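Local atomic coordinates of N-acetylglucosamine 2-epimerase (Xylella fastidiosa, PDB entry 3GT5), a protein that probably acts as a sugar isomerase of the N-acylglucosamine 2-epimerase family, interconverting sugars or their N-acetylated derivatives. Residues A133-E145 against M182-Y194. Sequence-based numbering, arbitrary orientation.
Sequences AREWMDETWCLLE and MLAAYEASGEQRY
The guanidinium of Arg193 lies flat on one face of the Trp141 indole, planes 15° apart, with CZ 3.7 Å from the centroid of the five-membered ring of Trp141, a cation-pi stack. Glu145 CG sits against the opposite face, toward its rim, while Met182 SD meets the indole edge in plane, a Met-aromatic contact. Tyr194 points its edge at the six-membered ring of Trp141 in an offset edge-to-face pair, CE1 standing 3.5 Å from Trp141 CE3; Ala185 CB and Arg193 CG sit on the two faces of the phenol. With CG between the backbone N and carbonyl carbon (chi1 74°), the extended Arg193 chain lays CD over the six-membered ring of Trp141, a CH-pi contact. Arg193 NH2 donates almost straight to the anti lone pair of Asp138 OD1 at 2.7 Å, and also to Tyr194 OH; with a water joining Arg193 NH1 to Asp138 OD1, these bonds fix the guanidinium's rotation. Glu191 OE2 pairs with Arg193 NE by charge alone, while OE1 makes a long salt bridge to Arg134 NH1, reinforced by a bridging water; a second water joins Arg134 O, Glu191 OE1 and Tyr194 OH. Arg134 NH1 gives an in-plane hydrogen bond to Ser189 O, 3.1 Å away, at the last residue of helix 172-189. On the apolar side, Met137 CE packs 3.7 Å from Ala185 CB. The axes of helical segments 133-145 and 182-189 run roughly antiparallel (145°), side-by-side packing within the (alpha/alpha)6-barrel characteristic of the N-acylglucosamine 2-epimerase family.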
loop_
_atom_site.group_PDB
_atom_site.type_symbol
_atom_site.label_atom_id
_atom_site.label_comp_id
_atom_site.label_asym_id
_atom_site.label_seq_id
_atom_site.Cartn_x
_atom_site.Cartn_y
_atom_site.Cartn_z
ATOM N N ALA A 133 18.456 -2.058 -11.769
ATOM C CA ALA A 133 17.147 -1.541 -11.375
ATOM C C ALA A 133 17.033 -0.007 -11.545
ATOM O O ALA A 133 15.944 0.491 -11.751
ATOM C CB ALA A 133 16.795 -1.971 -9.908
ATOM N N ARG A 134 18.160 0.726 -11.519
ATOM C CA ARG A 134 18.117 2.152 -11.732
ATOM C C ARG A 134 17.585 2.428 -13.154
ATOM O O ARG A 134 16.796 3.360 -13.350
ATOM C CB ARG A 134 19.504 2.773 -11.521
ATOM C CG ARG A 134 19.583 4.315 -11.582
ATOM C CD ARG A 134 21.049 4.811 -11.437
ATOM N NE ARG A 134 21.577 4.523 -10.101
ATOM C CZ ARG A 134 21.462 5.330 -9.040
ATOM N NH1 ARG A 134 20.835 6.492 -9.128
ATOM N NH2 ARG A 134 21.972 4.964 -7.873
ATOM N N GLU A 135 18.001 1.612 -14.135
ATOM C CA GLU A 135 17.520 1.743 -15.526
ATOM C C GLU A 135 16.055 1.319 -15.642
ATOM O O GLU A 135 15.289 1.945 -16.362
ATOM C CB GLU A 135 18.328 0.879 -16.506
ATOM C CG GLU A 135 19.692 1.419 -16.875
ATOM C CD GLU A 135 20.564 1.783 -15.694
ATOM O OE1 GLU A 135 21.004 0.861 -14.937
ATOM O OE2 GLU A 135 20.849 3.002 -15.546
ATOM N N TRP A 136 15.675 0.253 -14.940
ATOM C CA TRP A 136 14.278 -0.211 -14.991
ATOM C C TRP A 136 13.349 0.854 -14.445
ATOM O O TRP A 136 12.221 1.016 -14.949
ATOM C CB TRP A 136 14.083 -1.486 -14.162
ATOM C CG TRP A 136 14.938 -2.642 -14.531
ATOM C CD1 TRP A 136 15.561 -2.874 -15.736
ATOM C CD2 TRP A 136 15.262 -3.757 -13.686
ATOM N NE1 TRP A 136 16.267 -4.055 -15.673
ATOM C CE2 TRP A 136 16.110 -4.606 -14.420
ATOM C CE3 TRP A 136 14.931 -4.103 -12.363
ATOM C CZ2 TRP A 136 16.618 -5.812 -13.889
ATOM C CZ3 TRP A 136 15.445 -5.298 -11.824
ATOM C CH2 TRP A 136 16.280 -6.128 -12.590
ATOM N N MET A 137 13.821 1.566 -13.403
ATOM C CA MET A 137 13.102 2.716 -12.819
ATOM C C MET A 137 12.955 3.823 -13.860
ATOM O O MET A 137 11.881 4.411 -14.042
ATOM C CB MET A 137 13.781 3.252 -11.535
ATOM C CG MET A 137 13.893 2.249 -10.356
ATOM S SD MET A 137 15.130 2.559 -9.088
ATOM C CE MET A 137 14.541 4.102 -8.504
ATOM N N ASP A 138 14.054 4.129 -14.554
ATOM C CA ASP A 138 13.999 5.152 -15.581
ATOM C C ASP A 138 13.040 4.743 -16.721
ATOM O O ASP A 138 12.251 5.564 -17.189
ATOM C CB ASP A 138 15.403 5.525 -16.091
ATOM C CG ASP A 138 15.348 6.576 -17.180
ATOM O OD1 ASP A 138 14.723 7.667 -16.991
ATOM O OD2 ASP A 138 15.860 6.255 -18.274
ATOM N N GLU A 139 13.041 3.474 -17.111
ATOM C CA GLU A 139 12.140 2.946 -18.162
ATOM C C GLU A 139 10.696 3.094 -17.720
ATOM O O GLU A 139 9.846 3.468 -18.535
ATOM C CB GLU A 139 12.478 1.472 -18.397
ATOM C CG GLU A 139 11.551 0.538 -19.210
ATOM C CD GLU A 139 11.837 -0.911 -18.815
ATOM O OE1 GLU A 139 11.164 -1.436 -17.871
ATOM O OE2 GLU A 139 12.831 -1.481 -19.347
ATOM N N THR A 140 10.433 2.836 -16.422
ATOM C CA THR A 140 9.057 2.934 -15.886
ATOM C C THR A 140 8.635 4.412 -15.821
ATOM O O THR A 140 7.517 4.746 -16.198
ATOM C CB THR A 140 8.971 2.272 -14.511
ATOM O OG1 THR A 140 9.455 0.928 -14.611
ATOM C CG2 THR A 140 7.506 2.269 -13.971
ATOM N N TRP A 141 9.532 5.287 -15.387
ATOM C CA TRP A 141 9.265 6.742 -15.406
ATOM C C TRP A 141 8.881 7.181 -16.854
ATOM O O TRP A 141 7.892 7.912 -17.076
ATOM C CB TRP A 141 10.497 7.514 -14.910
ATOM C CG TRP A 141 10.379 9.006 -15.053
ATOM C CD1 TRP A 141 10.703 9.740 -16.169
ATOM C CD2 TRP A 141 9.879 9.943 -14.102
ATOM N NE1 TRP A 141 10.451 11.052 -15.952
ATOM C CE2 TRP A 141 9.959 11.213 -14.692
ATOM C CE3 TRP A 141 9.422 9.847 -12.771
ATOM C CZ2 TRP A 141 9.559 12.371 -14.035
ATOM C CZ3 TRP A 141 9.038 10.994 -12.127
ATOM C CH2 TRP A 141 9.118 12.245 -12.749
ATOM N N CYS A 142 9.675 6.758 -17.827
ATOM C CA CYS A 142 9.424 7.157 -19.217
ATOM C C CYS A 142 8.071 6.679 -19.715
ATOM O O CYS A 142 7.348 7.453 -20.345
ATOM C CB CYS A 142 10.530 6.695 -20.130
ATOM S SG CYS A 142 12.002 7.654 -19.867
ATOM N N LEU A 143 7.721 5.433 -19.378
ATOM C CA LEU A 143 6.434 4.851 -19.745
ATOM C C LEU A 143 5.264 5.632 -19.124
ATOM O O LEU A 143 4.280 5.949 -19.835
ATOM C CB LEU A 143 6.371 3.387 -19.290
ATOM C CG LEU A 143 5.111 2.666 -19.787
ATOM C CD1 LEU A 143 5.248 2.193 -21.234
ATOM C CD2 LEU A 143 4.776 1.518 -18.799
ATOM N N LEU A 144 5.381 5.955 -17.829
ATOM C CA LEU A 144 4.417 6.794 -17.116
ATOM C C LEU A 144 4.307 8.181 -17.751
ATOM O O LEU A 144 3.204 8.709 -17.926
ATOM C CB LEU A 144 4.792 6.871 -15.619
ATOM C CG LEU A 144 4.526 5.566 -14.867
ATOM C CD1 LEU A 144 5.292 5.627 -13.534
ATOM C CD2 LEU A 144 3.030 5.402 -14.652
ATOM N N GLU A 145 5.438 8.804 -18.101
ATOM C CA GLU A 145 5.369 10.152 -18.711
ATOM C C GLU A 145 4.714 10.109 -20.083
ATOM O O GLU A 145 4.007 11.023 -20.479
ATOM C CB GLU A 145 6.780 10.743 -18.887
ATOM C CG GLU A 145 7.459 11.248 -17.579
ATOM C CD GLU A 145 6.677 12.276 -16.751
ATOM O OE1 GLU A 145 6.834 13.510 -16.915
ATOM O OE2 GLU A 145 5.955 11.837 -15.853
ATOM N N MET A 182 7.271 6.850 -5.589
ATOM C CA MET A 182 8.208 7.910 -5.921
ATOM C C MET A 182 9.128 8.244 -4.753
ATOM O O MET A 182 10.325 8.494 -4.964
ATOM C CB MET A 182 7.513 9.148 -6.477
ATOM C CG MET A 182 6.927 8.951 -7.869
ATOM S SD MET A 182 8.131 8.566 -9.224
ATOM C CE MET A 182 6.906 8.272 -10.564
ATOM N N LEU A 183 8.593 8.185 -3.521
ATOM C CA LEU A 183 9.410 8.319 -2.336
ATOM C C LEU A 183 10.447 7.195 -2.231
ATOM O O LEU A 183 11.630 7.456 -1.961
ATOM C CB LEU A 183 8.551 8.390 -1.078
ATOM C CG LEU A 183 7.732 9.658 -0.868
ATOM C CD1 LEU A 183 6.602 9.457 0.191
ATOM C CD2 LEU A 183 8.639 10.840 -0.521
ATOM N N ALA A 184 10.020 5.949 -2.446
ATOM C CA ALA A 184 10.945 4.806 -2.477
ATOM C C ALA A 184 12.034 4.965 -3.558
ATOM O O ALA A 184 13.208 4.643 -3.316
ATOM C CB ALA A 184 10.189 3.529 -2.695
ATOM N N ALA A 185 11.634 5.470 -4.734
ATOM C CA ALA A 185 12.541 5.658 -5.883
ATOM C C ALA A 185 13.613 6.690 -5.507
ATOM O O ALA A 185 14.817 6.528 -5.858
ATOM C CB ALA A 185 11.746 6.100 -7.123
ATOM N N TYR A 186 13.174 7.754 -4.830
ATOM C CA TYR A 186 14.091 8.786 -4.349
ATOM C C TYR A 186 15.070 8.223 -3.325
ATOM O O TYR A 186 16.274 8.486 -3.385
ATOM C CB TYR A 186 13.348 9.946 -3.717
ATOM C CG TYR A 186 14.248 10.927 -2.996
ATOM C CD1 TYR A 186 15.093 11.760 -3.708
ATOM C CD2 TYR A 186 14.267 11.008 -1.594
ATOM C CE1 TYR A 186 15.941 12.667 -3.043
ATOM C CE2 TYR A 186 15.102 11.926 -0.937
ATOM C CZ TYR A 186 15.928 12.739 -1.670
ATOM O OH TYR A 186 16.726 13.655 -1.004
ATOM N N GLU A 187 14.537 7.448 -2.387
ATOM C CA GLU A 187 15.357 6.877 -1.321
ATOM C C GLU A 187 16.402 5.946 -1.920
ATOM O O GLU A 187 17.553 5.914 -1.457
ATOM C CB GLU A 187 14.476 6.133 -0.310
ATOM C CG GLU A 187 13.625 7.030 0.544
ATOM C CD GLU A 187 12.612 6.275 1.376
ATOM O OE1 GLU A 187 12.371 5.069 1.127
ATOM O OE2 GLU A 187 12.035 6.901 2.294
ATOM N N ALA A 188 16.037 5.237 -2.968
ATOM C CA ALA A 188 16.935 4.251 -3.627
ATOM C C ALA A 188 17.970 4.890 -4.546
ATOM O O ALA A 188 19.102 4.434 -4.574
ATOM C CB ALA A 188 16.143 3.243 -4.368
ATOM N N SER A 189 17.590 5.952 -5.270
ATOM C CA SER A 189 18.416 6.487 -6.369
ATOM C C SER A 189 19.028 7.861 -6.093
ATOM O O SER A 189 19.976 8.262 -6.784
ATOM C CB SER A 189 17.595 6.618 -7.641
ATOM O OG SER A 189 16.621 7.609 -7.497
ATOM N N GLY A 190 18.454 8.609 -5.149
ATOM C CA GLY A 190 18.780 9.994 -4.888
ATOM C C GLY A 190 18.337 11.008 -5.942
ATOM O O GLY A 190 18.690 12.168 -5.835
ATOM N N GLU A 191 17.590 10.592 -6.957
ATOM C CA GLU A 191 17.166 11.545 -8.004
ATOM C C GLU A 191 16.056 12.454 -7.512
ATOM O O GLU A 191 14.949 11.975 -7.139
ATOM C CB GLU A 191 16.749 10.822 -9.258
ATOM C CG GLU A 191 17.845 9.964 -9.873
ATOM C CD GLU A 191 17.397 9.197 -11.094
ATOM O OE1 GLU A 191 17.913 8.070 -11.311
ATOM O OE2 GLU A 191 16.549 9.701 -11.861
ATOM N N GLN A 192 16.292 13.761 -7.612
ATOM C CA GLN A 192 15.374 14.761 -7.165
ATOM C C GLN A 192 14.035 14.682 -7.865
ATOM O O GLN A 192 13.016 15.019 -7.214
ATOM C CB GLN A 192 15.954 16.200 -7.335
ATOM C CG GLN A 192 15.240 17.299 -6.489
ATOM C CD GLN A 192 15.381 17.111 -4.990
ATOM O OE1 GLN A 192 16.243 16.314 -4.518
ATOM N NE2 GLN A 192 14.548 17.839 -4.207
ATOM N N ARG A 193 14.017 14.275 -9.130
ATOM C CA ARG A 193 12.743 14.284 -9.889
ATOM C C ARG A 193 11.694 13.400 -9.219
ATOM O O ARG A 193 10.492 13.692 -9.257
ATOM C CB ARG A 193 12.909 13.892 -11.346
ATOM C CG ARG A 193 13.161 12.396 -11.638
ATOM C CD ARG A 193 13.521 12.181 -13.095
ATOM N NE ARG A 193 13.743 10.746 -13.341
ATOM C CZ ARG A 193 13.922 10.194 -14.526
ATOM N NH1 ARG A 193 13.935 10.935 -15.619
ATOM N NH2 ARG A 193 14.113 8.875 -14.610
ATOM N N TYR A 194 12.141 12.288 -8.659
ATOM C CA TYR A 194 11.207 11.395 -7.978
ATOM C C TYR A 194 10.604 11.979 -6.735
ATOM O O TYR A 194 9.394 11.834 -6.534
ATOM C CB TYR A 194 11.895 10.061 -7.650
ATOM C CG TYR A 194 12.425 9.331 -8.818
ATOM C CD1 TYR A 194 11.684 9.182 -9.995
ATOM C CD2 TYR A 194 13.691 8.749 -8.770
ATOM C CE1 TYR A 194 12.155 8.481 -11.059
ATOM C CE2 TYR A 194 14.165 8.019 -9.830
ATOM C CZ TYR A 194 13.400 7.887 -10.992
ATOM O OH TYR A 194 13.857 7.133 -12.076
HETATM O O HOH W 1 16.302 5.890 -11.865
HETATM O O HOH W 2 20.497 8.055 -11.471
HETATM O O HOH W 3 14.494 9.960 -18.191
#